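Local coordinates for De novo designed protein Foldit4 (Synthetic construct, PDB 6WI5), which is of unknown function, being a synthetic, de novo designed protein in which a four-stranded antiparallel sheet is backed by two helices, at residues Ser34-Val39 and His51-His56; Val3-Ile9 and Glu81-Thr87. All blocks are in the same frame, centred on the assembly; numbering follows the deposited sequence.

Contact 1 of 2, residues Ser34-Val39 and His51-His56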
loop_
_atom_site.group_PDB
_atom_site.type_symbol
_atom_site.label_atom_id
_atom_site.label_comp_id
_atom_site.label_asym_id
_atom_site.label_seq_id
_atom_site.Cartn_x
_atom_site.Cartn_y
_atom_site.Cartn_z
ATOM N N SER A 34 -5.620 -5.582 13.860
ATOM C CA SER A 34 -6.025 -6.845 13.258
ATOM C C SER A 34 -5.706 -6.919 11.772
ATOM O O SER A 34 -5.829 -7.996 11.180
ATOM C CB SER A 34 -7.524 -7.068 13.471
ATOM O OG SER A 34 -8.281 -6.024 12.882
ATOM N N VAL A 35 -5.297 -5.810 11.164
ATOM C CA VAL A 35 -5.013 -5.773 9.734
ATOM C C VAL A 35 -3.642 -6.383 9.476
ATOM O O VAL A 35 -2.637 -5.955 10.055
ATOM C CB VAL A 35 -5.091 -4.333 9.206
ATOM C CG1 VAL A 35 -4.599 -4.268 7.774
ATOM C CG2 VAL A 35 -6.516 -3.807 9.307
ATOM N N GLU A 36 -3.599 -7.384 8.602
ATOM C CA GLU A 36 -2.353 -8.032 8.214
ATOM C C GLU A 36 -1.750 -7.295 7.025
ATOM O O GLU A 36 -2.437 -7.047 6.030
ATOM C CB GLU A 36 -2.611 -9.500 7.869
ATOM C CG GLU A 36 -1.381 -10.309 7.510
ATOM C CD GLU A 36 -1.713 -11.771 7.272
ATOM O OE1 GLU A 36 -2.861 -12.174 7.558
ATOM O OE2 GLU A 36 -0.830 -12.516 6.799
ATOM N N VAL A 37 -0.472 -6.937 7.131
ATOM C CA VAL A 37 0.199 -6.161 6.094
ATOM C C VAL A 37 1.594 -6.730 5.864
ATOM O O VAL A 37 2.283 -7.125 6.810
ATOM C CB VAL A 37 0.259 -4.658 6.457
ATOM C CG1 VAL A 37 1.071 -4.432 7.730
ATOM C CG2 VAL A 37 0.821 -3.848 5.299
ATOM N N HIS A 38 1.997 -6.791 4.596
ATOM C CA HIS A 38 3.343 -7.178 4.201
ATOM C C HIS A 38 3.838 -6.208 3.139
ATOM O O HIS A 38 3.091 -5.841 2.227
ATOM C CB HIS A 38 3.393 -8.616 3.659
ATOM C CG HIS A 38 3.011 -9.659 4.663
ATOM N ND1 HIS A 38 1.706 -10.047 4.874
ATOM C CD2 HIS A 38 3.765 -10.399 5.511
ATOM C CE1 HIS A 38 1.671 -10.980 5.808
ATOM N NE2 HIS A 38 2.908 -11.211 6.212
ATOM N N VAL A 39 5.097 -5.793 3.261
ATOM C CA VAL A 39 5.698 -4.814 2.365
ATOM C C VAL A 39 6.926 -5.433 1.713
ATOM O O VAL A 39 7.737 -6.079 2.384
ATOM C CB VAL A 39 6.070 -3.517 3.114
ATOM C CG1 VAL A 39 6.732 -2.526 2.172
ATOM C CG2 VAL A 39 4.834 -2.903 3.754
ATOM N N HIS A 51 5.671 -2.944 -3.049
ATOM C CA HIS A 51 4.507 -3.822 -3.083
ATOM C C HIS A 51 3.955 -3.959 -1.672
ATOM O O HIS A 51 4.679 -4.363 -0.755
ATOM C CB HIS A 51 4.868 -5.193 -3.655
ATOM C CG HIS A 51 5.242 -5.162 -5.105
ATOM N ND1 HIS A 51 4.458 -5.726 -6.087
ATOM C CD2 HIS A 51 6.313 -4.627 -5.737
ATOM C CE1 HIS A 51 5.034 -5.544 -7.264
ATOM N NE2 HIS A 51 6.159 -4.880 -7.079
ATOM N N VAL A 52 2.679 -3.625 -1.502
ATOM C CA VAL A 52 1.993 -3.713 -0.218
ATOM C C VAL A 52 0.833 -4.684 -0.375
ATOM O O VAL A 52 -0.034 -4.486 -1.235
ATOM C CB VAL A 52 1.489 -2.343 0.260
ATOM C CG1 VAL A 52 0.887 -2.455 1.652
ATOM C CG2 VAL A 52 2.614 -1.318 0.234
ATOM N N ARG A 53 0.814 -5.726 0.451
ATOM C CA ARG A 53 -0.285 -6.681 0.481
ATOM C C ARG A 53 -0.992 -6.591 1.826
ATOM O O ARG A 53 -0.347 -6.658 2.878
ATOM C CB ARG A 53 0.207 -8.108 0.230
ATOM C CG ARG A 53 -0.921 -9.116 0.097
ATOM C CD ARG A 53 -0.408 -10.489 -0.298
ATOM N NE ARG A 53 0.533 -11.024 0.679
ATOM C CZ ARG A 53 0.175 -11.649 1.796
ATOM N NH1 ARG A 53 -1.110 -11.811 2.083
ATOM N NH2 ARG A 53 1.099 -12.108 2.628
ATOM N N ILE A 54 -2.311 -6.435 1.786
ATOM C CA ILE A 54 -3.132 -6.251 2.977
ATOM C C ILE A 54 -4.255 -7.276 2.952
ATOM O O ILE A 54 -4.933 -7.431 1.930
ATOM C CB ILE A 54 -3.705 -4.822 3.057
ATOM C CG1 ILE A 54 -2.576 -3.797 3.154
ATOM C CG2 ILE A 54 -4.640 -4.687 4.242
ATOM C CD1 ILE A 54 -3.054 -2.363 3.128
ATOM N N ARG A 55 -4.449 -7.973 4.068
ATOM C CA ARG A 55 -5.504 -8.969 4.205
ATOM C C ARG A 55 -6.396 -8.602 5.383
ATOM O O ARG A 55 -5.898 -8.247 6.456
ATOM C CB ARG A 55 -4.923 -10.374 4.404
ATOM C CG ARG A 55 -4.242 -10.964 3.179
ATOM C CD ARG A 55 -4.377 -12.480 3.177
ATOM N NE ARG A 55 -3.861 -13.077 4.406
ATOM C CZ ARG A 55 -2.837 -13.922 4.456
ATOM N NH1 ARG A 55 -2.221 -14.287 3.341
ATOM N NH2 ARG A 55 -2.434 -14.410 5.621
ATOM N N HIS A 56 -7.711 -8.690 5.179
ATOM C CA HIS A 56 -8.668 -8.394 6.237
ATOM C C HIS A 56 -10.006 -9.025 5.881
ATOM O O HIS A 56 -10.274 -9.349 4.721
ATOM C CB HIS A 56 -8.824 -6.885 6.452
ATOM C CG HIS A 56 -9.391 -6.520 7.790
ATOM N ND1 HIS A 56 -10.646 -5.978 7.944
ATOM C CD2 HIS A 56 -8.866 -6.623 9.034
ATOM C CE1 HIS A 56 -10.872 -5.759 9.230
ATOM N NE2 HIS A 56 -9.809 -6.141 9.909
HETATM O O HOH W 1 -0.668 -9.580 4.073
#
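The His51 ring leads off from 34-39, its NE2 hydrogen-bonded to Glu49 OE1, but its carbonyl O still receives a CA-H...O contact from Val39 CA at 3.3 Å. Val52 points to the helix-facing side, its CG1 3.9 Å from Val37 CG2. At Arg53 the backbones pair in both directions: Arg53 N to His38 O and His38 N to Arg53 O, each 2.9 Å. On the open face, Arg53 NH2 lies over the His38 ring, and a water 2.5 Å from His38 ND1 donates to Arg53 O at 3.2 Å. This two-way pairing belongs to a beta hairpin, the central ββ unit of a ferredoxin-like βαββαβ fold. Ile54, paired with Val37, returns to the helix side; its CG2 meets Val35 CG1 at 3.6 Å. Arg55 N is hydrogen-bonded to Glu36 O (3.0 Å) and Glu36 N to Arg55 O (3.3 Å); a salt bridge joins Arg55 NH2 to Glu36 OE2 at 2.7 Å. Finally, His56 CD2 meets Val35 CG2 at 3.7 Å, while His56 NE2 bonds weakly (3.3 Å) with Ser34 OG, which also bonds Ser32.

Contact 2 of 2, residues Val3-Ile9 and Glu81-Thr87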
loop_
_atom_site.group_PDB
_atom_site.type_symbol
_atom_site.label_atom_id
_atom_site.label_comp_id
_atom_site.label_asym_id
_atom_site.label_seq_id
_atom_site.Cartn_x
_atom_site.Cartn_y
_atom_site.Cartn_z
ATOM N N VAL A 3 -10.732 -10.310 2.359
ATOM C CA VAL A 3 -10.396 -9.454 1.228
ATOM C C VAL A 3 -8.885 -9.287 1.195
ATOM O O VAL A 3 -8.261 -9.030 2.232
ATOM C CB VAL A 3 -11.096 -8.086 1.323
ATOM C CG1 VAL A 3 -10.773 -7.239 0.101
ATOM C CG2 VAL A 3 -12.597 -8.266 1.475
ATOM N N VAL A 4 -8.296 -9.439 0.011
ATOM C CA VAL A 4 -6.865 -9.250 -0.194
ATOM C C VAL A 4 -6.675 -8.106 -1.178
ATOM O O VAL A 4 -7.260 -8.116 -2.267
ATOM C CB VAL A 4 -6.185 -10.530 -0.710
ATOM C CG1 VAL A 4 -4.699 -10.287 -0.927
ATOM C CG2 VAL A 4 -6.408 -11.680 0.258
ATOM N N VAL A 5 -5.863 -7.124 -0.796
ATOM C CA VAL A 5 -5.544 -5.985 -1.647
ATOM C C VAL A 5 -4.037 -5.930 -1.829
ATOM O O VAL A 5 -3.285 -6.001 -0.850
ATOM C CB VAL A 5 -6.071 -4.664 -1.061
ATOM C CG1 VAL A 5 -5.611 -3.488 -1.914
ATOM C CG2 VAL A 5 -7.578 -4.697 -0.980
ATOM N N GLU A 6 -3.601 -5.810 -3.078
ATOM C CA GLU A 6 -2.191 -5.684 -3.417
ATOM C C GLU A 6 -1.975 -4.343 -4.100
ATOM O O GLU A 6 -2.617 -4.047 -5.111
ATOM C CB GLU A 6 -1.739 -6.830 -4.323
ATOM C CG GLU A 6 -2.136 -8.202 -3.811
ATOM C CD GLU A 6 -1.994 -9.278 -4.867
ATOM O OE1 GLU A 6 -0.853 -9.717 -5.122
ATOM O OE2 GLU A 6 -3.024 -9.673 -5.452
ATOM N N ILE A 7 -1.083 -3.532 -3.539
ATOM C CA ILE A 7 -0.808 -2.190 -4.036
ATOM C C ILE A 7 0.630 -2.152 -4.532
ATOM O O ILE A 7 1.556 -2.493 -3.787
ATOM C CB ILE A 7 -1.040 -1.126 -2.950
ATOM C CG1 ILE A 7 -2.438 -1.271 -2.349
ATOM C CG2 ILE A 7 -0.852 0.271 -3.524
ATOM C CD1 ILE A 7 -2.716 -0.306 -1.221
ATOM N N ARG A 8 0.813 -1.746 -5.784
ATOM C CA ARG A 8 2.132 -1.621 -6.392
ATOM C C ARG A 8 2.398 -0.148 -6.665
ATOM O O ARG A 8 1.613 0.507 -7.358
ATOM C CB ARG A 8 2.223 -2.430 -7.684
ATOM C CG ARG A 8 3.590 -2.377 -8.350
ATOM C CD ARG A 8 3.556 -3.029 -9.721
ATOM N NE ARG A 8 2.693 -2.300 -10.646
ATOM C CZ ARG A 8 2.400 -2.709 -11.875
ATOM N NH1 ARG A 8 2.899 -3.850 -12.332
ATOM N NH2 ARG A 8 1.607 -1.981 -12.649
ATOM N N ILE A 9 3.500 0.366 -6.126
ATOM C CA ILE A 9 3.846 1.779 -6.228
ATOM C C ILE A 9 5.186 1.891 -6.939
ATOM O O ILE A 9 6.188 1.331 -6.478
ATOM C CB ILE A 9 3.907 2.448 -4.847
ATOM C CG1 ILE A 9 2.643 2.130 -4.049
ATOM C CG2 ILE A 9 4.095 3.953 -4.993
ATOM C CD1 ILE A 9 2.897 1.918 -2.581
ATOM N N GLU A 81 2.965 6.389 -9.700
ATOM C CA GLU A 81 2.180 5.409 -10.437
ATOM C C GLU A 81 1.799 4.285 -9.480
ATOM O O GLU A 81 2.677 3.620 -8.920
ATOM C CB GLU A 81 2.979 4.873 -11.623
ATOM C CG GLU A 81 2.202 4.764 -12.924
ATOM C CD GLU A 81 3.080 4.328 -14.084
ATOM O OE1 GLU A 81 4.083 5.017 -14.367
ATOM O OE2 GLU A 81 2.772 3.288 -14.704
ATOM N N VAL A 82 0.496 4.082 -9.296
ATOM C CA VAL A 82 -0.031 3.112 -8.345
ATOM C C VAL A 82 -0.990 2.177 -9.070
ATOM O O VAL A 82 -1.821 2.622 -9.870
ATOM C CB VAL A 82 -0.747 3.803 -7.165
ATOM C CG1 VAL A 82 -1.242 2.770 -6.166
ATOM C CG2 VAL A 82 0.179 4.803 -6.492
ATOM N N GLU A 83 -0.872 0.882 -8.789
ATOM C CA GLU A 83 -1.797 -0.122 -9.298
ATOM C C GLU A 83 -2.360 -0.893 -8.113
ATOM O O GLU A 83 -1.604 -1.329 -7.239
ATOM C CB GLU A 83 -1.108 -1.079 -10.274
ATOM C CG GLU A 83 -2.064 -2.027 -10.989
ATOM C CD GLU A 83 -1.348 -3.045 -11.859
ATOM O OE1 GLU A 83 -0.600 -3.880 -11.308
ATOM O OE2 GLU A 83 -1.532 -3.007 -13.094
ATOM N N VAL A 84 -3.680 -1.053 -8.080
ATOM C CA VAL A 84 -4.371 -1.689 -6.965
ATOM C C VAL A 84 -5.090 -2.925 -7.483
ATOM O O VAL A 84 -5.848 -2.846 -8.457
ATOM C CB VAL A 84 -5.364 -0.727 -6.289
ATOM C CG1 VAL A 84 -6.085 -1.425 -5.145
ATOM C CG2 VAL A 84 -4.640 0.516 -5.792
ATOM N N ARG A 85 -4.857 -4.059 -6.826
ATOM C CA ARG A 85 -5.507 -5.319 -7.169
ATOM C C ARG A 85 -6.221 -5.839 -5.932
ATOM O O ARG A 85 -5.588 -6.058 -4.895
ATOM C CB ARG A 85 -4.493 -6.343 -7.683
ATOM C CG ARG A 85 -5.130 -7.577 -8.291
ATOM C CD ARG A 85 -4.127 -8.385 -9.094
ATOM N NE ARG A 85 -3.150 -9.056 -8.243
ATOM C CZ ARG A 85 -2.209 -9.878 -8.697
ATOM N NH1 ARG A 85 -1.360 -10.448 -7.853
ATOM N NH2 ARG A 85 -2.117 -10.131 -9.996
ATOM N N THR A 86 -7.533 -6.033 -6.042
ATOM C CA THR A 86 -8.370 -6.449 -4.924
ATOM C C THR A 86 -9.015 -7.788 -5.250
ATOM O O THR A 86 -9.632 -7.938 -6.308
ATOM C CB THR A 86 -9.453 -5.408 -4.628
ATOM O OG1 THR A 86 -8.840 -4.133 -4.399
ATOM C CG2 THR A 86 -10.256 -5.812 -3.401
ATOM N N THR A 87 -8.881 -8.751 -4.342
ATOM C CA THR A 87 -9.404 -10.096 -4.544
ATOM C C THR A 87 -10.439 -10.402 -3.472
ATOM O O THR A 87 -10.152 -10.285 -2.276
ATOM C CB THR A 87 -8.285 -11.139 -4.506
ATOM O OG1 THR A 87 -7.288 -10.811 -5.482
ATOM C CG2 THR A 87 -8.839 -12.529 -4.797
HETATM O O HOH W 2 -5.521 -9.095 -4.738
HETATM O O HOH W 3 2.347 0.860 -10.122
#
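Glu6 lays its carboxylate along the edge of the Arg85 guanidinium, and two hydrogen bonds make a bidentate salt bridge: Arg85 NH1 to Glu6 OE1 and Arg85 NE to Glu6 OE2, both 2.9 Å. In the backbone the same two residues exchange hydrogen bonds, Glu6 N to Arg85 O at 2.7 Å and Arg85 N to Glu6 O at 2.8 Å. This ladder repeats at Val4-Thr87 and Arg8-Glu83, joining the first and last strands of the ferredoxin-like fold in antiparallel register. Arg8 and Glu83 reverse the charges, yet here the side-chain bridge rests on charge alone, no N-H pointing at the oxygen: Glu83 OE1 sits over the guanidinium face, 3.2 Å from Arg8 NH2. A water 2.6 Å from Thr87 OG1 and 2.7 Å from Glu6 OE2 settles beside the first salt bridge. On the other face Ile7 CG2 meets Val82 CG1 at 3.7 Å and Val5 CG1 meets Val84 CG1 at 3.9 Å. Val5 and Ile9 reach the helices and Val82 touches Leu70, while Val84 and Thr86 stay exposed. Complementary charges thus dominate the open face, beside Val4 and Thr87, and tie the strands together where no helix covers them.

Overall arrangement
The two contacts illustrate how one antiparallel sheet is completed at both margins: each pairs an outermost strand with an inner one, and the inner strands 47-56 and 3-11 are themselves neighbours, so His56 O lies 2.6 Å from Val3 N. Contact 1 is local, within a hairpin, and nested inside the long loop that contact 2 closes between the chain's first and last strands. Both are partly buried, with interior residues concentrated on the inner strands; 81-87 is largely exposed. Helix 17-31 backs the outer strand of contact 1; helix 59-76 lies over the inner strands and reaches that of contact 2 at Val82. On the open face, contact 1 mixes histidine with a single salt bridge, whereas contact 2 carries two with swapped charges, one hydrogen-bonded, one not.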